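Side-chain contacts in hydrogen peroxide-inducible genes activator (PDB 6G1D), which probably senses hydrogen peroxide through a LysR-type regulatory domain and switches on peroxide-response genes by binding DNA with a helix-turn-helix domain: residues B[44-47]-B[48-51]; B[72-75]-B[76-80]; B[271-274]-B[275-278]. The protein carries 1 engineered substitution. All coordinates share one frame; numbering follows the deposited sequence. Where two conformers were deposited one is given.

Interaction 1 of 3, residues B[44-47]-B[48-51]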
loop_
_atom_site.group_PDB
_atom_site.type_symbol
_atom_site.label_atom_id
_atom_site.label_comp_id
_atom_site.label_asym_id
_atom_site.label_seq_id
_atom_site.Cartn_x
_atom_site.Cartn_y
_atom_site.Cartn_z
ATOM N N ALA B 44 -13.776 -6.439 43.466
ATOM C CA ALA B 44 -13.616 -7.281 42.280
ATOM C C ALA B 44 -12.147 -7.394 41.881
ATOM O O ALA B 44 -11.663 -8.487 41.575
ATOM C CB ALA B 44 -14.438 -6.739 41.110
ATOM N N LEU B 45 -11.432 -6.271 41.881
ATOM C CA LEU B 45 -10.020 -6.297 41.516
ATOM C C LEU B 45 -9.214 -7.095 42.538
ATOM O O LEU B 45 -8.386 -7.894 42.149
ATOM C CB LEU B 45 -9.448 -4.892 41.418
ATOM C CG LEU B 45 -7.935 -4.803 41.134
ATOM C CD1 LEU B 45 -7.599 -5.392 39.779
ATOM C CD2 LEU B 45 -7.413 -3.387 41.337
ATOM N N VAL B 46 -9.434 -6.866 43.828
ATOM C CA VAL B 46 -8.695 -7.563 44.903
ATOM C C VAL B 46 -9.027 -9.063 44.901
ATOM O O VAL B 46 -8.164 -9.874 45.142
ATOM C CB VAL B 46 -8.946 -6.901 46.308
ATOM C CG1 VAL B 46 -8.471 -7.764 47.472
ATOM C CG2 VAL B 46 -8.302 -5.520 46.358
ATOM N N ALA B 47 -10.259 -9.431 44.599
ATOM C CA ALA B 47 -10.639 -10.848 44.448
ATOM C C ALA B 47 -9.858 -11.491 43.304
ATOM O O ALA B 47 -9.372 -12.616 43.437
ATOM C CB ALA B 47 -12.141 -11.000 44.222
ATOM N N LEU B 48 -9.728 -10.771 42.189
ATOM C CA LEU B 48 -8.937 -11.239 41.063
ATOM C C LEU B 48 -7.454 -11.393 41.449
ATOM O O LEU B 48 -6.846 -12.423 41.195
ATOM C CB LEU B 48 -9.099 -10.298 39.864
ATOM C CG LEU B 48 -8.384 -10.689 38.571
ATOM C CD1 LEU B 48 -8.815 -12.038 38.039
ATOM C CD2 LEU B 48 -8.655 -9.622 37.520
ATOM N N GLU B 49 -6.938 -10.327 42.037
ATOM C CA GLU B 49 -5.489 -10.375 42.426
ATOM C C GLU B 49 -5.063 -11.444 43.554
ATOM O O GLU B 49 -4.125 -12.305 43.480
ATOM C CB GLU B 49 -5.064 -9.006 42.929
ATOM C CG GLU B 49 -5.072 -7.945 41.843
ATOM C CD GLU B 49 -4.653 -6.573 42.352
ATOM O OE1 GLU B 49 -3.776 -5.989 41.686
ATOM O OE2 GLU B 49 -5.164 -6.089 43.414
ATOM N N THR B 50 -6.022 -11.595 44.462
ATOM C CA THR B 50 -5.857 -12.607 45.495
ATOM C C THR B 50 -6.018 -14.005 44.928
ATOM O O THR B 50 -5.212 -14.883 45.215
ATOM C CB THR B 50 -6.892 -12.426 46.608
ATOM O OG1 THR B 50 -6.752 -11.128 47.150
ATOM C CG2 THR B 50 -6.732 -13.487 47.740
ATOM N N GLY B 51 -7.041 -14.203 44.106
ATOM C CA GLY B 51 -7.281 -15.486 43.457
ATOM C C GLY B 51 -6.108 -15.936 42.603
ATOM O O GLY B 51 -5.728 -17.100 42.620
#
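Leu45 with Glu49 and Val46 with Thr50 are i to i+4 contacts along a single helix, 38-52, which by its place in the LysR-type helix-turn-helix domain is probably the DNA-recognition helix. The ordinary backbone ladder carries the turn: the N-H groups of Leu48, Glu49, Thr50 and Gly51 bond to the carbonyls of Ala44, Leu45, Val46 and Ala47.

Val46 O has a second donor. Thr50 OG1 lies anti to its own carbonyl carbon (chi1 -58°), which turns the hydroxyl back down the helix so that Thr50 OG1 gives its proton to Val46 O at 2.8 Å. Thr50 N reaches Val46 O at 2.8 Å as well, and the two donors arrive from opposite faces of the carbonyl plane. Beside this fork Val46 CG1 comes to 3.8 Å from Thr50 OG1.

Glu49 was modelled in two conformers; in the one described here its chain leans back across Leu45. Glu49 CG sits 3.3 Å from Leu45 O, and OE2 comes to 3.8 Å from Leu45 CG, an acid oxygen lying against a methine. The other oxygen, Glu49 OE1, accepts the backbone N-H groups of Leu56 and Ile57.

Leu48 packs on Phe18 of helix 12-24, while Leu45 touches Ile21. The hydroxyl of Thr50, on an exposed face, has its proton committed to the helix's own backbone, and the carboxylate of Glu49 links the helix to the chain entering strand 57-58.

Interaction 2 of 3, residues B[72-75]-B[76-80]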
loop_
_atom_site.group_PDB
_atom_site.type_symbol
_atom_site.label_atom_id
_atom_site.label_comp_id
_atom_site.label_asym_id
_atom_site.label_seq_id
_atom_site.Cartn_x
_atom_site.Cartn_y
_atom_site.Cartn_z
ATOM N N LYS B 72 1.284 -7.731 30.926
ATOM C CA LYS B 72 1.398 -9.000 30.217
ATOM C C LYS B 72 0.090 -9.775 30.158
ATOM O O LYS B 72 -0.184 -10.436 29.168
ATOM C CB LYS B 72 2.498 -9.884 30.827
ATOM C CG LYS B 72 3.893 -9.392 30.555
ATOM C CD LYS B 72 4.945 -10.339 31.120
ATOM C CE LYS B 72 5.469 -9.847 32.454
ATOM N NZ LYS B 72 6.599 -10.747 32.858
ATOM N N LEU B 73 -0.728 -9.704 31.199
ATOM C CA LEU B 73 -2.000 -10.437 31.198
ATOM C C LEU B 73 -3.153 -9.709 30.487
ATOM O O LEU B 73 -4.127 -10.355 30.083
ATOM C CB LEU B 73 -2.405 -10.799 32.628
ATOM C CG LEU B 73 -1.467 -11.869 33.265
ATOM C CD1 LEU B 73 -1.689 -11.919 34.780
ATOM C CD2 LEU B 73 -1.724 -13.212 32.615
ATOM N N LEU B 74 -2.977 -8.419 30.290
ATOM C CA LEU B 74 -4.102 -7.589 29.720
ATOM C C LEU B 74 -4.676 -8.110 28.268
ATOM O O LEU B 74 -5.879 -8.332 27.933
ATOM C CB LEU B 74 -3.666 -6.115 29.600
ATOM C CG LEU B 74 -4.671 -5.087 29.101
ATOM C CD1 LEU B 74 -5.882 -5.065 30.004
ATOM C CD2 LEU B 74 -4.013 -3.704 29.061
ATOM N N PRO B 75 -3.717 -8.488 27.438
ATOM C CA PRO B 75 -4.228 -9.061 26.168
ATOM C C PRO B 75 -5.000 -10.366 26.301
ATOM O O PRO B 75 -5.930 -10.630 25.544
ATOM C CB PRO B 75 -2.989 -9.254 25.299
ATOM C CG PRO B 75 -1.808 -8.842 26.128
ATOM C CD PRO B 75 -2.291 -8.108 27.333
ATOM N N PHE B 76 -4.645 -11.179 27.273
ATOM C CA PHE B 76 -5.365 -12.448 27.493
ATOM C C PHE B 76 -6.736 -12.182 28.105
ATOM O O PHE B 76 -7.714 -12.855 27.761
ATOM C CB PHE B 76 -4.510 -13.418 28.312
ATOM C CG PHE B 76 -3.225 -13.809 27.607
ATOM C CD1 PHE B 76 -3.225 -14.771 26.587
ATOM C CD2 PHE B 76 -2.022 -13.170 27.924
ATOM C CE1 PHE B 76 -2.055 -15.094 25.921
ATOM C CE2 PHE B 76 -0.850 -13.509 27.258
ATOM C CZ PHE B 76 -0.857 -14.464 26.255
ATOM N N ALA B 77 -6.818 -11.187 28.992
ATOM C CA ALA B 77 -8.094 -10.772 29.565
ATOM C C ALA B 77 -8.998 -10.234 28.458
ATOM O O ALA B 77 -10.144 -10.644 28.329
ATOM C CB ALA B 77 -7.883 -9.723 30.647
ATOM N N LYS B 78 -8.469 -9.329 27.638
ATOM C CA LYS B 78 -9.222 -8.814 26.472
ATOM C C LYS B 78 -9.706 -9.899 25.539
ATOM O O LYS B 78 -10.841 -9.842 25.106
ATOM C CB LYS B 78 -8.414 -7.778 25.694
ATOM C CG LYS B 78 -8.489 -6.448 26.420
ATOM C CD LYS B 78 -7.256 -5.600 26.700
ATOM C CE LYS B 78 -7.010 -4.362 25.820
ATOM N NZ LYS B 78 -6.440 -4.799 24.525
ATOM N N SER B 79 -8.877 -10.887 25.212
ATOM C CA SER B 79 -9.323 -11.998 24.341
ATOM C C SER B 79 -10.514 -12.730 24.937
ATOM O O SER B 79 -11.410 -13.136 24.205
ATOM C CB SER B 79 -8.223 -13.022 24.084
ATOM O OG SER B 79 -7.039 -12.386 23.687
ATOM N N THR B 80 -10.516 -12.903 26.256
ATOM C CA THR B 80 -11.604 -13.610 26.916
ATOM C C THR B 80 -12.920 -12.835 26.790
ATOM O O THR B 80 -13.960 -13.401 26.434
ATOM C CB THR B 80 -11.269 -13.901 28.400
ATOM O OG1 THR B 80 -9.956 -14.495 28.498
ATOM C CG2 THR B 80 -12.316 -14.836 28.999
#
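Leu74 is overlapped by the aliphatic run of Lys78 one turn on: in the Leu74 conformer described, of two modelled, Lys78 CD lies 3.6 Å from both Leu74 CG and Leu74 CD1. The lysine chain bends at chi2, chi3 and chi4, bringing its outer methylenes, CD and CE, over the leucine, and Lys78 CD also comes to 3.3 Å from Leu74 O.

Round the helix, Phe76 has its CG anti to the carbonyl carbon (chi1 -63°), which swings the ring back toward the preceding turn. There Lys72 O stands at the ring edge, close to its plane, with Phe76 CD2 3.5 Å from Lys72 O.

Pro75 lacks an N-H, and the helix kinks where that bond to the turn before is missing. The proline's carbonyl has two donors from one turn on: Ser79 OG donates to Pro75 O at 2.8 Å, and Ser79 N reaches Pro75 O from the opposite face of the carbonyl plane. Thr80 OG1 and N treat Phe76 O in the same way.

Phe76 stacks on His90 of the second subunit, and Lys72 forms a salt bridge with Glu295 there, an interface consistent with the long linker helix through which LysR-type regulators dimerise.

Interaction 3 of 3, residues B[271-274]-B[275-278]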
loop_
_atom_site.group_PDB
_atom_site.type_symbol
_atom_site.label_atom_id
_atom_site.label_comp_id
_atom_site.label_asym_id
_atom_site.label_seq_id
_atom_site.Cartn_x
_atom_site.Cartn_y
_atom_site.Cartn_z
ATOM N N ASN B 271 -30.456 8.797 -22.552
ATOM C CA ASN B 271 -30.609 7.348 -22.584
ATOM C C ASN B 271 -30.541 6.783 -23.976
ATOM O O ASN B 271 -30.855 7.460 -24.954
ATOM C CB ASN B 271 -31.948 6.933 -21.956
ATOM C CG ASN B 271 -31.932 7.037 -20.446
ATOM O OD1 ASN B 271 -31.238 6.259 -19.784
ATOM N ND2 ASN B 271 -32.662 8.008 -19.899
ATOM N N PHE B 272 -30.175 5.512 -24.041
ATOM C CA PHE B 272 -30.264 4.741 -25.250
ATOM C C PHE B 272 -31.719 4.412 -25.513
ATOM O O PHE B 272 -32.532 4.420 -24.585
ATOM C CB PHE B 272 -29.441 3.468 -25.135
ATOM C CG PHE B 272 -27.990 3.720 -24.883
ATOM C CD1 PHE B 272 -27.181 4.189 -25.907
ATOM C CD2 PHE B 272 -27.440 3.462 -23.653
ATOM C CE1 PHE B 272 -25.840 4.451 -25.672
ATOM C CE2 PHE B 272 -26.110 3.718 -23.401
ATOM C CZ PHE B 272 -25.305 4.214 -24.411
ATOM N N ASN B 273 -32.033 4.124 -26.783
ATOM C CA ASN B 273 -33.395 3.783 -27.190
ATOM C C ASN B 273 -33.839 2.429 -26.603
ATOM O O ASN B 273 -33.019 1.663 -26.085
ATOM C CB ASN B 273 -33.584 3.861 -28.717
ATOM C CG ASN B 273 -32.805 2.830 -29.502
ATOM O OD1 ASN B 273 -33.038 1.632 -29.412
ATOM N ND2 ASN B 273 -31.920 3.311 -30.332
ATOM N N SER B 274 -35.138 2.182 -26.696
ATOM C CA SER B 274 -35.806 1.010 -26.141
ATOM C C SER B 274 -35.205 -0.338 -26.532
ATOM O O SER B 274 -35.186 -1.238 -25.705
ATOM C CB SER B 274 -37.304 1.022 -26.508
ATOM O OG SER B 274 -37.962 2.144 -25.975
ATOM N N ASP B 275 -34.708 -0.454 -27.763
ATOM C CA ASP B 275 -34.096 -1.691 -28.293
ATOM C C ASP B 275 -32.682 -1.979 -27.793
ATOM O O ASP B 275 -32.175 -3.070 -28.010
ATOM C CB ASP B 275 -34.021 -1.661 -29.842
ATOM C CG ASP B 275 -35.376 -1.685 -30.506
ATOM O OD1 ASP B 275 -36.089 -2.695 -30.348
ATOM O OD2 ASP B 275 -35.709 -0.709 -31.219
ATOM N N VAL B 276 -32.027 -1.011 -27.155
ATOM C CA VAL B 276 -30.657 -1.202 -26.665
ATOM C C VAL B 276 -30.662 -1.707 -25.216
ATOM O O VAL B 276 -31.382 -1.212 -24.375
ATOM C CB VAL B 276 -29.865 0.108 -26.732
ATOM C CG1 VAL B 276 -28.466 -0.068 -26.127
ATOM C CG2 VAL B 276 -29.811 0.625 -28.170
ATOM N N THR B 277 -29.848 -2.688 -24.924
ATOM C CA THR B 277 -29.675 -3.190 -23.585
ATOM C C THR B 277 -28.390 -2.621 -23.019
ATOM O O THR B 277 -27.318 -2.841 -23.560
ATOM C CB THR B 277 -29.655 -4.720 -23.574
ATOM O OG1 THR B 277 -30.926 -5.172 -24.069
ATOM C CG2 THR B 277 -29.447 -5.251 -22.108
ATOM N N ALA B 278 -28.521 -1.867 -21.934
ATOM C CA ALA B 278 -27.386 -1.260 -21.269
ATOM C C ALA B 278 -27.662 -1.280 -19.778
ATOM O O ALA B 278 -28.260 -0.328 -19.221
ATOM C CB ALA B 278 -27.189 0.182 -21.798
#
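Phe272 meets Val276 first at its root: Phe272 CB lies 3.7 Å from Val276 CB and almost as near to Val276 CG1. One bond further out, Phe272 CG is still 4.0 Å from Val276 CG1, the two side chains crossing at a slant. Along one flank of the ring the partner changes, with Phe272 CD2 at 3.8 Å from Ala278 CB and CE2 just beyond that. Both Val276 CG1 and Ala278 CB approach the ring obliquely. The first torsion, with CG anti to the carbonyl carbon (chi1 -60°), directs the ring across the mouth of the turn and onto the returning chain; Leu190, from a loop, and Val176 of strand 164-179 also pack on Phe272.

What brings the chain back is a type I beta turn from Asn273 to Val276, a local reversal that interrupts the long strand 267-287 of the LysR effector-binding domain. Val276 N donates to Asn273 O at 3.0 Å, from well above the carbonyl plane, 48° out of it.

The Asn273 side chain also reaches into the turn. With CG between the backbone N and the carbonyl carbon (chi1 67°), the amide folds forward over the turn, and Asp275 N gives a weak hydrogen bond to Asn273 OD1 at 3.1 Å, the pairing of an Asx turn. Asn273 OD1 also touches Val276 CG2, at 3.6 Å, with those two side chains nearly perpendicular. Val276 O accepts a hydrogen bond from Lys322, and Asn273 ND2 has a weak bond to Glu191.

How the interactions relate
From the N terminus, the three contacts follow one another in series; none nests in or crosses another. Interactions 1 and 2 close no loop, each being a run of turns within one helix, whereas 271-278 closes a tight reversal. Interaction 1, on helix 38-52, and interaction 2, on helix 68-95, have centres 15 Å apart and do not touch each other, but helix 12-24 packs against both and joins them in the DNA-binding end. Interaction 2 additionally faces the second subunit. Interaction 3 sits in the break of strand 267-287 in the effector-binding domain, across the chain's centre, with its own centre about 60 Å from that of interaction 2.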